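Local coordinates for putative esterase (Sulfolobus solfataricus P2, PDB 2RAU), which is a putative esterase or lipase of the alpha/beta-hydrolase clan that binds calcium and probably hydrolyses ester bonds, at residues A[157-162]-A[313-318]. Numbering follows the deposited sequence.
Sequences AALNYS and KILPSN
L159 meets L315 and P316 in a small apolar contact between a helix and a loop. L159 points toward the loop and ends in two methyls, each with its own partner. CD1 of L159 packs on CD2 of L315 at 3.7 Å. CD2 of L159 lies 4.3 Å from CD of P316. The two leucine side chains cross at about a right angle and touch through one methyl each. In L315, CG is anti to the carbonyl carbon (chi1 -63°), and with this torsion CD2 comes nearer to the helix than the CB direction alone would bring it. The backbones stay well apart, with the CA atoms of L159 and L315 separated by 8.5 Å. Only 97 Å² is buried in total, and L159 supplies more than half of it.

No hydrogen bond joins the two segments. Within the helix, the OG of S162 turns back to the O of A158 at 2.8 Å. A158 O also accepts a hydrogen bond from the backbone N of S162 at 2.9 Å. The two donors arrive from opposite faces of the carbonyl plane, which gives the hydroxyl of this buried serine an acceptor.

The contact lies away from the calcium site of G142 and E144. Helix 153-169 follows the probable nucleophile elbow at S152. Its L159 also touches P180, Y290 and I293. L159 and L315 both rest on L175 of strand 170-176. L315 also touches A299 and P316 touches T297, both on strand 297-302, just before their loop enters strand 320-324 of the central sheet.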
loop_
_atom_site.group_PDB
_atom_site.type_symbol
_atom_site.label_atom_id
_atom_site.label_comp_id
_atom_site.label_asym_id
_atom_site.label_seq_id
_atom_site.Cartn_x
_atom_site.Cartn_y
_atom_site.Cartn_z
ATOM N N ALA A 157 5.100 4.834 6.962
ATOM C CA ALA A 157 6.430 4.456 6.481
ATOM C C ALA A 157 7.098 5.639 5.749
ATOM O O ALA A 157 8.282 5.908 5.972
ATOM C CB ALA A 157 6.348 3.227 5.590
ATOM N N ALA A 158 6.344 6.343 4.904
ATOM C CA ALA A 158 6.872 7.489 4.141
ATOM C C ALA A 158 7.348 8.599 5.076
ATOM O O ALA A 158 8.433 9.206 4.877
ATOM C CB ALA A 158 5.836 8.015 3.197
ATOM N N LEU A 159 6.549 8.875 6.103
ATOM C CA LEU A 159 6.896 9.886 7.075
ATOM C C LEU A 159 8.093 9.488 7.928
ATOM O O LEU A 159 8.963 10.325 8.209
ATOM C CB LEU A 159 5.697 10.202 7.972
ATOM C CG LEU A 159 4.942 11.471 7.572
ATOM C CD1 LEU A 159 3.483 11.415 8.011
ATOM C CD2 LEU A 159 5.690 12.690 8.138
ATOM N N ASN A 160 8.100 8.232 8.387
ATOM C CA ASN A 160 9.232 7.696 9.167
ATOM C C ASN A 160 10.559 7.708 8.356
ATOM O O ASN A 160 11.629 8.098 8.860
ATOM C CB ASN A 160 8.888 6.279 9.661
ATOM C CG ASN A 160 7.840 6.287 10.744
ATOM O OD1 ASN A 160 7.428 7.351 11.192
ATOM N ND2 ASN A 160 7.359 5.103 11.139
ATOM N N TYR A 161 10.484 7.263 7.106
ATOM C CA TYR A 161 11.626 7.295 6.195
ATOM C C TYR A 161 12.120 8.733 6.003
ATOM O O TYR A 161 13.331 9.005 6.108
ATOM C CB TYR A 161 11.279 6.662 4.822
ATOM C CG TYR A 161 12.470 6.579 3.941
ATOM C CD1 TYR A 161 13.296 5.468 3.965
ATOM C CD2 TYR A 161 12.809 7.637 3.082
ATOM C CE1 TYR A 161 14.424 5.414 3.182
ATOM C CE2 TYR A 161 13.953 7.568 2.274
ATOM C CZ TYR A 161 14.749 6.461 2.340
ATOM O OH TYR A 161 15.893 6.378 1.558
ATOM N N SER A 162 11.179 9.649 5.761
ATOM C CA SER A 162 11.497 11.043 5.547
ATOM C C SER A 162 12.112 11.684 6.773
ATOM O O SER A 162 12.991 12.490 6.645
ATOM C CB SER A 162 10.251 11.835 5.125
ATOM O OG SER A 162 9.785 11.399 3.874
ATOM N N LYS A 313 -1.955 17.347 12.992
ATOM C CA LYS A 313 -1.027 18.229 13.674
ATOM C C LYS A 313 0.451 17.838 13.511
ATOM O O LYS A 313 1.304 18.716 13.531
ATOM C CB LYS A 313 -1.417 18.358 15.166
ATOM N N ILE A 314 0.747 16.545 13.322
ATOM C CA ILE A 314 2.127 16.037 13.268
ATOM C C ILE A 314 2.766 16.144 11.865
ATOM O O ILE A 314 3.937 15.865 11.703
ATOM C CB ILE A 314 2.181 14.560 13.746
ATOM N N LEU A 315 2.013 16.594 10.862
ATOM C CA LEU A 315 2.510 16.714 9.480
ATOM C C LEU A 315 3.366 17.957 9.195
ATOM O O LEU A 315 3.298 18.933 9.915
ATOM C CB LEU A 315 1.337 16.734 8.497
ATOM C CG LEU A 315 0.426 15.514 8.380
ATOM C CD1 LEU A 315 -0.695 15.853 7.413
ATOM C CD2 LEU A 315 1.183 14.270 7.949
ATOM N N PRO A 316 4.194 17.924 8.137
ATOM C CA PRO A 316 4.965 19.127 7.790
ATOM C C PRO A 316 4.125 20.419 7.695
ATOM O O PRO A 316 2.925 20.346 7.430
ATOM C CB PRO A 316 5.581 18.752 6.446
ATOM C CG PRO A 316 5.739 17.260 6.540
ATOM C CD PRO A 316 4.533 16.781 7.262
ATOM N N SER A 317 4.756 21.577 7.914
ATOM C CA SER A 317 4.052 22.875 7.946
ATOM C C SER A 317 3.369 23.195 6.606
ATOM O O SER A 317 2.264 23.737 6.560
ATOM C CB SER A 317 5.013 24.017 8.360
ATOM N N ASN A 318 4.039 22.864 5.514
ATOM C CA ASN A 318 3.448 22.995 4.166
ATOM C C ASN A 318 2.020 22.422 3.957
ATOM O O ASN A 318 1.184 23.015 3.272
ATOM C CB ASN A 318 4.317 22.209 3.162
ATOM C CG ASN A 318 5.731 22.762 3.059
ATOM O OD1 ASN A 318 6.592 22.495 3.932
ATOM N ND2 ASN A 318 5.990 23.528 1.982
#